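Local coordinates for protein methyltransferase (Streptococcus pyogenes, PDB 2ESR) that is probably an S-adenosylmethionine-dependent methyltransferase with a Rossmann-like fold, related to the enzymes that methylate a guanine of 16S ribosomal RNA, at residues G20-M25 and G43-E48; N24-Y29 and M133-T138; V104-P109 and A117-L122. All coordinates share one frame; numbering follows the deposited sequence.

Overall arrangement
All three contacts join helices to one another or to the central sheet of a Rossmann-like methyltransferase fold. Contacts 1 and 2 share helix 19-26, and their centres are about 7 Å apart: Ile22 and Phe23 meet helix 44-51, and Ile26 at the C-terminal end meets strand 132-139. Contact 3 lies across the sheet, with helix 111-124 covering strand 101-106; its centre is about 14 Å from that of contact 2 and about 17 Å from that of contact 1. Contacts 2 and 3 are buried and almost wholly apolar, and their strands are hydrogen-bonded neighbours. Contact 1 is only partly buried and mixes an aromatic ring with a carbonyl oxygen and the aliphatic stem of a charged residue.

Contact 1: residues G20-M25 and G43-E48; sequences GAIFNM and GGLAIE
Glu48 lies obliquely against the ring of Phe23. Its CB meets Phe23 CE2 at 3.5 Å and lies near Phe23 CZ as well. The next carbon, CG, presses closer, 3.3 Å from the same Phe23 CE2, and also approaches Phe23 CD2 at 3.6 Å. Turning CG anti to the backbone N (chi1 -176°) brings the stem to the ring, and a bend at chi2 then turns the carboxylate, its plane 64° from the ring's. At the tip, OE2 makes a salt bridge with Arg52, while OE1 has a long, weak ion pair with Arg19.

The same ring turns an edge to the backbone of helix 44-51: Phe23 CZ comes to 3.5 Å from Leu45 O, which lies in the ring plane. One residue earlier in helix 19-26, Ile22 CD1 touches Leu45 CD2 at 4.0 Å, the two side chains crossing at about a right angle. The axes of the short helical segments stay 11.4 Å apart and are inclined by 55°, so the long side chains do the bridging. Gly43, the N-cap of helix 44-51, and Ala46 fit a GxGxxA pattern consistent with the cofactor-binding turn of this fold.

Without a hydrogen bond between the two segments, their adhesion rests on dispersion and probably a mild attraction between ring C-H edge and carbonyl oxygen; the glutamate's charge is probably balanced mainly by Arg52.

Contact 2: residues N24-Y29 and M133-T138; sequences NMIGPY and MVVCET
Ile26 holds CG1 between its own backbone N and carbonyl carbon (chi1 65°), which leaves CG2 beside the N and both branches directed at strand 132-139; Met133, a selenomethionine, answers with a chain extended to SE and then bent at chi3 (-73°). The pair brings the C-terminal end of helix 19-26 onto the central sheet of a Rossmann-like alpha/beta fold, on the face from which Val135 also projects.

Selenium sits against the root of the isoleucine, with Met133 SE 3.7 Å from Ile26 CB, and the two chains lie obliquely to each other. Two residues along the strand, Val135 meets Ile26 tip to tip: its CG2 is 3.9 Å from Ile26 CG2 and 4.0 Å from Ile26 CD1. One valine methyl therefore touches both branch ends. Leu103 of the adjacent strand 101-106 packs on Ile26 and Val135 alike, continuing the apolar surface.

All three touching side chains are buried, and no hydrogen bond joins the segments. Ile26 is the last residue of its helix. At the end of the bent selenomethionine, the methyl Met133 CE lies 3.6 Å from the backbone oxygen Ile26 O.

Contact 3: residues V104-P109 and A117-L122; sequences VFLDPP and ATIEAL
A beta-alpha-beta crossover brings Leu106, at the end of strand 101-106, under Thr118 and Ile119 of helix 111-124. Between strand and helix runs the sequence Asp107-Pro108-Pro109, the start of what is probably the Asp-Pro-Pro-Tyr motif of amino-group methyltransferases, where it typically lines the active site.

Leu106 reaches out with one methyl for each helix partner. Its CD1 lies 3.7 Å from Ile119 CG1 and is also near the end of that side chain, at 4.2 Å from Ile119 CD1; leucine and isoleucine cross at a slant. The other methyl, Leu106 CD2, meets Thr118 CG2 tip to tip at 3.9 Å. Threonine can offer carbon here because CG2 stands opposite its backbone N (chi1 -59° for OG1), while OG1 is turned beside the N and hydrogen-bonds to Thr114 O, one turn earlier in the helix. The buried hydroxyl is thus satisfied by its own helix and its methyl is turned to Leu106.

One helical turn on from Thr118, Leu122 reaches Val104, Leu122 CD1 to Val104 CG1, tip to tip at 4.1 Å. Val104 and Leu106, two apart on the strand, both point to the helix, whereas Phe105 between them serves the other face of the sheet.

The short strand and helix segments run roughly antiparallel, their directions 154° apart, before the chain returns as strand 132-139, beside and parallel to strand 101-106. From that strand Val134 packs on Leu106 and Ile119; on the other flank Leu38 of strand 34-38 touches Leu106 and Thr118, and Ile94 of helix 90-96 touches Thr118 and Leu122.

Contact 1: residues G20-M25 and G43-E48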
ATOM      1  N   GLY A  20     -23.427   2.900  -8.221  1.00 39.73           N
ATOM      2  CA  GLY A  20     -23.810   4.158  -8.832  1.00 37.77           C
ATOM      3  C   GLY A  20     -24.459   5.078  -7.814  1.00 36.26           C
ATOM      4  O   GLY A  20     -24.154   6.270  -7.756  1.00 37.20           O
ATOM      5  N   ALA A  21     -25.349   4.518  -7.002  1.00 35.27           N
ATOM      6  CA  ALA A  21     -26.051   5.282  -5.976  1.00 34.11           C
ATOM      7  C   ALA A  21     -25.071   5.794  -4.926  1.00 32.41           C
ATOM      8  O   ALA A  21     -25.082   6.971  -4.570  1.00 33.71           O
ATOM      9  CB  ALA A  21     -27.105   4.413  -5.316  1.00 34.73           C
ATOM     10  N   ILE A  22     -24.226   4.901  -4.427  1.00 28.18           N
ATOM     11  CA  ILE A  22     -23.245   5.275  -3.423  1.00 26.09           C
ATOM     12  C   ILE A  22     -22.360   6.415  -3.917  1.00 24.01           C
ATOM     13  O   ILE A  22     -22.191   7.426  -3.238  1.00 21.81           O
ATOM     14  CB  ILE A  22     -22.350   4.076  -3.054  1.00 27.90           C
ATOM     15  CG1 ILE A  22     -23.191   3.011  -2.343  1.00 29.58           C
ATOM     16  CG2 ILE A  22     -21.181   4.539  -2.190  1.00 28.32           C
ATOM     17  CD1 ILE A  22     -22.422   1.747  -1.984  1.00 29.02           C
ATOM     18  N   PHE A  23     -21.801   6.263  -5.108  1.00 24.02           N
ATOM     19  CA  PHE A  23     -20.914   7.294  -5.610  1.00 23.99           C
ATOM     20  C   PHE A  23     -21.585   8.598  -5.985  1.00 25.45           C
ATOM     21  O   PHE A  23     -20.918   9.625  -6.081  1.00 24.86           O
ATOM     22  CB  PHE A  23     -20.060   6.732  -6.745  1.00 25.04           C
ATOM     23  CG  PHE A  23     -18.943   5.864  -6.247  1.00 24.89           C
ATOM     24  CD1 PHE A  23     -17.800   6.440  -5.695  1.00 24.12           C
ATOM     25  CD2 PHE A  23     -19.067   4.478  -6.238  1.00 27.38           C
ATOM     26  CE1 PHE A  23     -16.799   5.656  -5.139  1.00 24.32           C
ATOM     27  CE2 PHE A  23     -18.070   3.678  -5.681  1.00 26.92           C
ATOM     28  CZ  PHE A  23     -16.930   4.273  -5.127  1.00 24.55           C
ATOM     29  N   ASN A  24     -22.900   8.571  -6.177  1.00 25.97           N
ATOM     30  CA  ASN A  24     -23.617   9.803  -6.482  1.00 28.97           C
ATOM     31  C   ASN A  24     -23.761  10.566  -5.174  1.00 28.18           C
ATOM     32  O   ASN A  24     -23.988  11.776  -5.160  1.00 29.65           O
ATOM     33  CB  ASN A  24     -25.001   9.511  -7.073  1.00 29.70           C
ATOM     34  CG  ASN A  24     -24.935   9.109  -8.528  1.00 34.09           C
ATOM     35  OD1 ASN A  24     -24.109   9.624  -9.283  1.00 34.90           O
ATOM     36  ND2 ASN A  24     -25.815   8.199  -8.938  1.00 36.10           N
HETATM   37  N   MSE A  25     -23.613   9.845  -4.070  1.00 27.76           N
HETATM   38  CA  MSE A  25     -23.712  10.442  -2.744  1.00 27.20           C
HETATM   39  C   MSE A  25     -22.423  11.146  -2.351  1.00 27.22           C
HETATM   40  O   MSE A  25     -22.447  12.246  -1.793  1.00 29.26           O
HETATM   41  CB  MSE A  25     -23.985   9.371  -1.690  1.00 28.69           C
HETATM   42  CG  MSE A  25     -25.340   8.721  -1.732  1.00 31.41           C
HETATM   43 SE   MSE A  25     -25.424   7.374  -0.340  1.00 35.68          SE
HETATM   44  CE  MSE A  25     -25.281   8.522   1.209  1.00 29.73           C
ATOM     45  N   GLY A  43     -13.537  -5.929  -2.864  1.00 23.57           N
ATOM     46  CA  GLY A  43     -12.853  -4.686  -3.187  1.00 23.41           C
ATOM     47  C   GLY A  43     -13.575  -3.780  -4.170  1.00 24.21           C
ATOM     48  O   GLY A  43     -13.014  -2.787  -4.626  1.00 22.31           O
ATOM     49  N   GLY A  44     -14.824  -4.111  -4.479  1.00 25.21           N
ATOM     50  CA  GLY A  44     -15.603  -3.329  -5.426  1.00 25.02           C
ATOM     51  C   GLY A  44     -15.655  -1.826  -5.207  1.00 23.80           C
ATOM     52  O   GLY A  44     -15.541  -1.058  -6.161  1.00 23.58           O
ATOM     53  N   LEU A  45     -15.825  -1.393  -3.962  1.00 23.29           N
ATOM     54  CA  LEU A  45     -15.895   0.038  -3.677  1.00 22.87           C
ATOM     55  C   LEU A  45     -14.571   0.755  -3.914  1.00 21.42           C
ATOM     56  O   LEU A  45     -14.546   1.826  -4.513  1.00 19.75           O
ATOM     57  CB  LEU A  45     -16.360   0.272  -2.239  1.00 24.36           C
ATOM     58  CG  LEU A  45     -17.804  -0.172  -1.974  1.00 27.08           C
ATOM     59  CD1 LEU A  45     -18.157   0.061  -0.515  1.00 29.93           C
ATOM     60  CD2 LEU A  45     -18.748   0.608  -2.888  1.00 27.40           C
ATOM     61  N   ALA A  46     -13.475   0.162  -3.453  1.00 20.68           N
ATOM     62  CA  ALA A  46     -12.166   0.781  -3.635  1.00 21.42           C
ATOM     63  C   ALA A  46     -11.825   0.905  -5.118  1.00 22.17           C
ATOM     64  O   ALA A  46     -11.326   1.935  -5.569  1.00 20.86           O
ATOM     65  CB  ALA A  46     -11.090  -0.037  -2.921  1.00 22.40           C
ATOM     66  N   ILE A  47     -12.106  -0.151  -5.873  1.00 22.43           N
ATOM     67  CA  ILE A  47     -11.818  -0.162  -7.301  1.00 23.19           C
ATOM     68  C   ILE A  47     -12.632   0.900  -8.040  1.00 22.27           C
ATOM     69  O   ILE A  47     -12.100   1.635  -8.868  1.00 23.31           O
ATOM     70  CB  ILE A  47     -12.102  -1.554  -7.898  1.00 24.37           C
ATOM     71  CG1 ILE A  47     -11.181  -2.582  -7.233  1.00 24.75           C
ATOM     72  CG2 ILE A  47     -11.901  -1.537  -9.410  1.00 26.42           C
ATOM     73  CD1 ILE A  47     -11.451  -4.010  -7.632  1.00 28.03           C
ATOM     74  N   GLU A  48     -13.916   0.997  -7.724  1.00 21.24           N
ATOM     75  CA  GLU A  48     -14.762   1.986  -8.382  1.00 22.32           C
ATOM     76  C   GLU A  48     -14.317   3.397  -8.010  1.00 19.71           C
ATOM     77  O   GLU A  48     -14.313   4.291  -8.853  1.00 21.82           O
ATOM     78  CB  GLU A  48     -16.226   1.768  -7.997  1.00 23.65           C
ATOM     79  CG  GLU A  48     -17.220   2.689  -8.691  1.00 28.20           C
ATOM     80  CD  GLU A  48     -17.193   2.569 -10.204  1.00 32.66           C
ATOM     81  OE1 GLU A  48     -17.044   1.438 -10.718  1.00 34.63           O
ATOM     82  OE2 GLU A  48     -17.337   3.607 -10.885  1.00 33.69           O
TER

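Contact 2: residues N24-Y29 and M133-T138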
ATOM      1  N   ASN A  24     -22.900   8.571  -6.177  1.00 25.97           N
ATOM      2  CA  ASN A  24     -23.617   9.803  -6.482  1.00 28.97           C
ATOM      3  C   ASN A  24     -23.761  10.566  -5.174  1.00 28.18           C
ATOM      4  O   ASN A  24     -23.988  11.776  -5.160  1.00 29.65           O
ATOM      5  CB  ASN A  24     -25.001   9.511  -7.073  1.00 29.70           C
ATOM      6  CG  ASN A  24     -24.935   9.109  -8.528  1.00 34.09           C
ATOM      7  OD1 ASN A  24     -24.109   9.624  -9.283  1.00 34.90           O
ATOM      8  ND2 ASN A  24     -25.815   8.199  -8.938  1.00 36.10           N
HETATM    9  N   MSE A  25     -23.613   9.845  -4.070  1.00 27.76           N
HETATM   10  CA  MSE A  25     -23.712  10.442  -2.744  1.00 27.20           C
HETATM   11  C   MSE A  25     -22.423  11.146  -2.351  1.00 27.22           C
HETATM   12  O   MSE A  25     -22.447  12.246  -1.793  1.00 29.26           O
HETATM   13  CB  MSE A  25     -23.985   9.371  -1.690  1.00 28.69           C
HETATM   14  CG  MSE A  25     -25.340   8.721  -1.732  1.00 31.41           C
HETATM   15 SE   MSE A  25     -25.424   7.374  -0.340  1.00 35.68          SE
HETATM   16  CE  MSE A  25     -25.281   8.522   1.209  1.00 29.73           C
ATOM     17  N   ILE A  26     -21.297  10.500  -2.640  1.00 25.06           N
ATOM     18  CA  ILE A  26     -19.990  11.024  -2.264  1.00 24.10           C
ATOM     19  C   ILE A  26     -19.113  11.544  -3.389  1.00 22.74           C
ATOM     20  O   ILE A  26     -18.103  12.194  -3.129  1.00 23.08           O
ATOM     21  CB  ILE A  26     -19.172   9.955  -1.529  1.00 22.95           C
ATOM     22  CG1 ILE A  26     -18.865   8.800  -2.491  1.00 24.21           C
ATOM     23  CG2 ILE A  26     -19.946   9.448  -0.322  1.00 27.38           C
ATOM     24  CD1 ILE A  26     -17.892   7.781  -1.933  1.00 24.18           C
ATOM     25  N   GLY A  27     -19.475  11.247  -4.631  1.00 24.61           N
ATOM     26  CA  GLY A  27     -18.673  11.708  -5.749  1.00 23.04           C
ATOM     27  C   GLY A  27     -19.372  12.750  -6.604  1.00 24.51           C
ATOM     28  O   GLY A  27     -19.634  13.861  -6.135  1.00 26.21           O
ATOM     29  N   PRO A  28     -19.702  12.429  -7.866  1.00 24.18           N
ATOM     30  CA  PRO A  28     -19.479  11.171  -8.587  1.00 23.78           C
ATOM     31  C   PRO A  28     -18.069  11.007  -9.152  1.00 23.95           C
ATOM     32  O   PRO A  28     -17.743   9.970  -9.720  1.00 24.70           O
ATOM     33  CB  PRO A  28     -20.541  11.219  -9.682  1.00 24.64           C
ATOM     34  CG  PRO A  28     -20.587  12.664 -10.010  1.00 25.75           C
ATOM     35  CD  PRO A  28     -20.586  13.316  -8.644  1.00 24.49           C
ATOM     36  N   TYR A  29     -17.248  12.043  -9.020  1.00 24.50           N
ATOM     37  CA  TYR A  29     -15.867  11.982  -9.484  1.00 24.26           C
ATOM     38  C   TYR A  29     -14.981  12.517  -8.367  1.00 24.05           C
ATOM     39  O   TYR A  29     -15.457  13.224  -7.481  1.00 23.14           O
ATOM     40  CB  TYR A  29     -15.663  12.821 -10.757  1.00 24.18           C
ATOM     41  CG  TYR A  29     -16.025  14.279 -10.591  1.00 24.81           C
ATOM     42  CD1 TYR A  29     -17.347  14.702 -10.699  1.00 25.98           C
ATOM     43  CD2 TYR A  29     -15.053  15.227 -10.277  1.00 25.27           C
ATOM     44  CE1 TYR A  29     -17.697  16.032 -10.497  1.00 28.77           C
ATOM     45  CE2 TYR A  29     -15.392  16.565 -10.070  1.00 29.01           C
ATOM     46  CZ  TYR A  29     -16.715  16.957 -10.181  1.00 28.37           C
ATOM     47  OH  TYR A  29     -17.064  18.268  -9.963  1.00 34.36           O
HETATM   48  N   MSE A 133     -14.028  11.252   4.204  1.00 17.42           N
HETATM   49  CA  MSE A 133     -15.388  10.761   4.128  1.00 16.88           C
HETATM   50  C   MSE A 133     -15.260   9.287   4.525  1.00 16.76           C
HETATM   51  O   MSE A 133     -14.513   8.529   3.889  1.00 17.52           O
HETATM   52  CB  MSE A 133     -15.955  10.876   2.711  1.00 18.20           C
HETATM   53  CG  MSE A 133     -16.407  12.276   2.363  1.00 20.88           C
HETATM   54 SE   MSE A 133     -17.230  12.268   0.628  1.00 28.20          SE
HETATM   55  CE  MSE A 133     -15.658  12.055  -0.432  1.00 26.11           C
ATOM     56  N   VAL A 134     -15.927   8.902   5.610  1.00 16.65           N
ATOM     57  CA  VAL A 134     -15.926   7.508   6.056  1.00 17.07           C
ATOM     58  C   VAL A 134     -17.306   6.976   5.676  1.00 17.71           C
ATOM     59  O   VAL A 134     -18.334   7.342   6.270  1.00 17.31           O
ATOM     60  CB  VAL A 134     -15.700   7.382   7.579  1.00 16.40           C
ATOM     61  CG1 VAL A 134     -15.722   5.907   7.986  1.00 21.10           C
ATOM     62  CG2 VAL A 134     -14.348   7.978   7.949  1.00 18.35           C
ATOM     63  N   VAL A 135     -17.312   6.129   4.656  1.00 16.86           N
ATOM     64  CA  VAL A 135     -18.529   5.555   4.105  1.00 17.77           C
ATOM     65  C   VAL A 135     -18.810   4.172   4.646  1.00 17.76           C
ATOM     66  O   VAL A 135     -18.027   3.239   4.453  1.00 18.46           O
ATOM     67  CB  VAL A 135     -18.431   5.482   2.564  1.00 16.95           C
ATOM     68  CG1 VAL A 135     -19.711   4.933   1.986  1.00 18.28           C
ATOM     69  CG2 VAL A 135     -18.143   6.868   2.002  1.00 18.85           C
ATOM     70  N   CYS A 136     -19.955   4.043   5.304  1.00 18.36           N
ATOM     71  CA  CYS A 136     -20.359   2.786   5.902  1.00 20.00           C
ATOM     72  C   CYS A 136     -21.563   2.193   5.198  1.00 21.16           C
ATOM     73  O   CYS A 136     -22.583   2.856   5.053  1.00 22.12           O
ATOM     74  CB  CYS A 136     -20.716   3.003   7.370  1.00 20.89           C
ATOM     75  SG  CYS A 136     -19.444   3.855   8.325  1.00 22.44           S
ATOM     76  N   GLU A 137     -21.442   0.947   4.755  1.00 22.31           N
ATOM     77  CA  GLU A 137     -22.568   0.276   4.109  1.00 24.12           C
ATOM     78  C   GLU A 137     -22.976  -0.829   5.071  1.00 22.98           C
ATOM     79  O   GLU A 137     -22.144  -1.644   5.481  1.00 24.58           O
ATOM     80  CB  GLU A 137     -22.159  -0.308   2.752  1.00 27.40           C
ATOM     81  CG  GLU A 137     -23.300  -1.033   2.044  1.00 33.86           C
ATOM     82  CD  GLU A 137     -22.967  -1.393   0.608  1.00 37.65           C
ATOM     83  OE1 GLU A 137     -21.816  -1.808   0.349  1.00 41.44           O
ATOM     84  OE2 GLU A 137     -23.862  -1.271  -0.259  1.00 39.87           O
ATOM     85  N   THR A 138     -24.249  -0.846   5.446  1.00 20.53           N
ATOM     86  CA  THR A 138     -24.756  -1.834   6.399  1.00 22.04           C
ATOM     87  C   THR A 138     -26.173  -2.251   6.033  1.00 22.50           C
ATOM     88  O   THR A 138     -26.734  -1.770   5.054  1.00 23.11           O
ATOM     89  CB  THR A 138     -24.838  -1.234   7.807  1.00 23.41           C
ATOM     90  OG1 THR A 138     -25.867  -0.232   7.826  1.00 23.96           O
ATOM     91  CG2 THR A 138     -23.516  -0.582   8.192  1.00 25.02           C
TER

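Contact 3: residues V104-P109 and A117-L122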
ATOM      1  N   VAL A 104     -12.643   6.420   3.232  1.00 14.68           N
ATOM      2  CA  VAL A 104     -12.563   5.140   3.907  1.00 15.78           C
ATOM      3  C   VAL A 104     -13.878   4.393   3.740  1.00 15.61           C
ATOM      4  O   VAL A 104     -14.944   4.960   3.950  1.00 18.14           O
ATOM      5  CB  VAL A 104     -12.284   5.347   5.420  1.00 16.76           C
ATOM      6  CG1 VAL A 104     -12.208   4.006   6.134  1.00 17.28           C
ATOM      7  CG2 VAL A 104     -10.978   6.119   5.604  1.00 17.10           C
ATOM      8  N   PHE A 105     -13.794   3.133   3.337  1.00 15.06           N
ATOM      9  CA  PHE A 105     -14.984   2.310   3.181  1.00 16.02           C
ATOM     10  C   PHE A 105     -15.003   1.277   4.295  1.00 16.98           C
ATOM     11  O   PHE A 105     -14.006   0.585   4.519  1.00 18.77           O
ATOM     12  CB  PHE A 105     -14.985   1.606   1.823  1.00 14.71           C
ATOM     13  CG  PHE A 105     -15.247   2.530   0.665  1.00 15.73           C
ATOM     14  CD1 PHE A 105     -16.479   3.146   0.523  1.00 14.94           C
ATOM     15  CD2 PHE A 105     -14.248   2.806  -0.262  1.00 18.07           C
ATOM     16  CE1 PHE A 105     -16.718   4.037  -0.532  1.00 16.55           C
ATOM     17  CE2 PHE A 105     -14.473   3.693  -1.321  1.00 17.60           C
ATOM     18  CZ  PHE A 105     -15.711   4.311  -1.454  1.00 17.95           C
ATOM     19  N   LEU A 106     -16.137   1.175   4.988  1.00 14.95           N
ATOM     20  CA  LEU A 106     -16.282   0.228   6.092  1.00 17.72           C
ATOM     21  C   LEU A 106     -17.571  -0.571   5.967  1.00 19.26           C
ATOM     22  O   LEU A 106     -18.664  -0.007   5.966  1.00 20.60           O
ATOM     23  CB  LEU A 106     -16.312   0.956   7.442  1.00 18.69           C
ATOM     24  CG  LEU A 106     -15.171   1.880   7.861  1.00 19.43           C
ATOM     25  CD1 LEU A 106     -15.465   2.402   9.270  1.00 19.75           C
ATOM     26  CD2 LEU A 106     -13.834   1.137   7.843  1.00 22.03           C
ATOM     27  N   ASP A 107     -17.430  -1.886   5.856  1.00 20.15           N
ATOM     28  CA  ASP A 107     -18.579  -2.794   5.776  1.00 20.94           C
ATOM     29  C   ASP A 107     -18.098  -4.044   6.498  1.00 20.89           C
ATOM     30  O   ASP A 107     -17.762  -5.052   5.874  1.00 21.81           O
ATOM     31  CB  ASP A 107     -18.932  -3.120   4.322  1.00 22.24           C
ATOM     32  CG  ASP A 107     -20.185  -3.980   4.211  1.00 26.79           C
ATOM     33  OD1 ASP A 107     -20.718  -4.138   3.092  1.00 28.42           O
ATOM     34  OD2 ASP A 107     -20.629  -4.505   5.254  1.00 23.67           O
ATOM     35  N   PRO A 108     -18.060  -3.992   7.838  1.00 21.42           N
ATOM     36  CA  PRO A 108     -17.599  -5.115   8.644  1.00 21.00           C
ATOM     37  C   PRO A 108     -18.669  -5.981   9.284  1.00 21.14           C
ATOM     38  O   PRO A 108     -19.861  -5.677   9.219  1.00 21.25           O
ATOM     39  CB  PRO A 108     -16.767  -4.419   9.705  1.00 22.26           C
ATOM     40  CG  PRO A 108     -17.644  -3.224  10.029  1.00 25.07           C
ATOM     41  CD  PRO A 108     -18.240  -2.791   8.680  1.00 22.03           C
ATOM     42  N   PRO A 109     -18.240  -7.095   9.893  1.00 23.59           N
ATOM     43  CA  PRO A 109     -19.139  -8.023  10.580  1.00 25.08           C
ATOM     44  C   PRO A 109     -19.418  -7.284  11.889  1.00 25.58           C
ATOM     45  O   PRO A 109     -18.639  -6.399  12.265  1.00 24.67           O
ATOM     46  CB  PRO A 109     -18.272  -9.263  10.771  1.00 25.41           C
ATOM     47  CG  PRO A 109     -16.904  -8.693  10.899  1.00 26.35           C
ATOM     48  CD  PRO A 109     -16.887  -7.666   9.797  1.00 23.64           C
ATOM     49  N   ALA A 117     -15.885   1.094  16.777  1.00 14.36           N
ATOM     50  CA  ALA A 117     -14.533   0.806  17.235  1.00 14.10           C
ATOM     51  C   ALA A 117     -13.495   1.175  16.178  1.00 13.20           C
ATOM     52  O   ALA A 117     -12.440   1.714  16.502  1.00 14.15           O
ATOM     53  CB  ALA A 117     -14.408  -0.674  17.587  1.00 14.67           C
ATOM     54  N   THR A 118     -13.796   0.889  14.915  1.00 13.16           N
ATOM     55  CA  THR A 118     -12.843   1.176  13.848  1.00 15.25           C
ATOM     56  C   THR A 118     -12.641   2.670  13.621  1.00 14.55           C
ATOM     57  O   THR A 118     -11.513   3.121  13.457  1.00 15.60           O
ATOM     58  CB  THR A 118     -13.263   0.486  12.533  1.00 17.34           C
ATOM     59  OG1 THR A 118     -13.325  -0.931  12.757  1.00 18.55           O
ATOM     60  CG2 THR A 118     -12.251   0.765  11.424  1.00 20.10           C
ATOM     61  N   ILE A 119     -13.727   3.440  13.610  1.00 13.98           N
ATOM     62  CA  ILE A 119     -13.603   4.882  13.407  1.00 14.77           C
ATOM     63  C   ILE A 119     -12.863   5.504  14.591  1.00 17.62           C
ATOM     64  O   ILE A 119     -12.042   6.410  14.420  1.00 16.44           O
ATOM     65  CB  ILE A 119     -14.988   5.530  13.205  1.00 14.40           C
ATOM     66  CG1 ILE A 119     -15.585   5.017  11.888  1.00 16.31           C
ATOM     67  CG2 ILE A 119     -14.866   7.050  13.182  1.00 17.74           C
ATOM     68  CD1 ILE A 119     -16.969   5.526  11.577  1.00 17.16           C
ATOM     69  N   GLU A 120     -13.141   5.015  15.796  1.00 17.17           N
ATOM     70  CA  GLU A 120     -12.439   5.524  16.970  1.00 17.88           C
ATOM     71  C   GLU A 120     -10.946   5.233  16.834  1.00 17.44           C
ATOM     72  O   GLU A 120     -10.111   6.087  17.140  1.00 18.52           O
ATOM     73  CB  GLU A 120     -12.972   4.864  18.242  1.00 19.73           C
ATOM     74  CG  GLU A 120     -14.352   5.329  18.655  1.00 24.85           C
ATOM     75  CD  GLU A 120     -14.341   6.699  19.317  1.00 31.14           C
ATOM     76  OE1 GLU A 120     -15.434   7.204  19.657  1.00 34.78           O
ATOM     77  OE2 GLU A 120     -13.243   7.266  19.505  1.00 35.62           O
ATOM     78  N   ALA A 121     -10.611   4.034  16.359  1.00 16.27           N
ATOM     79  CA  ALA A 121      -9.213   3.656  16.198  1.00 17.85           C
ATOM     80  C   ALA A 121      -8.529   4.486  15.122  1.00 18.49           C
ATOM     81  O   ALA A 121      -7.394   4.936  15.308  1.00 19.51           O
ATOM     82  CB  ALA A 121      -9.094   2.173  15.870  1.00 19.05           C
ATOM     83  N   LEU A 122      -9.211   4.684  13.998  1.00 16.59           N
ATOM     84  CA  LEU A 122      -8.650   5.476  12.902  1.00 18.04           C
ATOM     85  C   LEU A 122      -8.395   6.910  13.350  1.00 19.77           C
ATOM     86  O   LEU A 122      -7.368   7.508  13.002  1.00 19.28           O
ATOM     87  CB  LEU A 122      -9.602   5.484  11.709  1.00 17.49           C
ATOM     88  CG  LEU A 122      -9.733   4.188  10.906  1.00 15.51           C
ATOM     89  CD1 LEU A 122     -10.918   4.292   9.967  1.00 17.18           C
ATOM     90  CD2 LEU A 122      -8.425   3.926  10.131  1.00 18.91           C
TER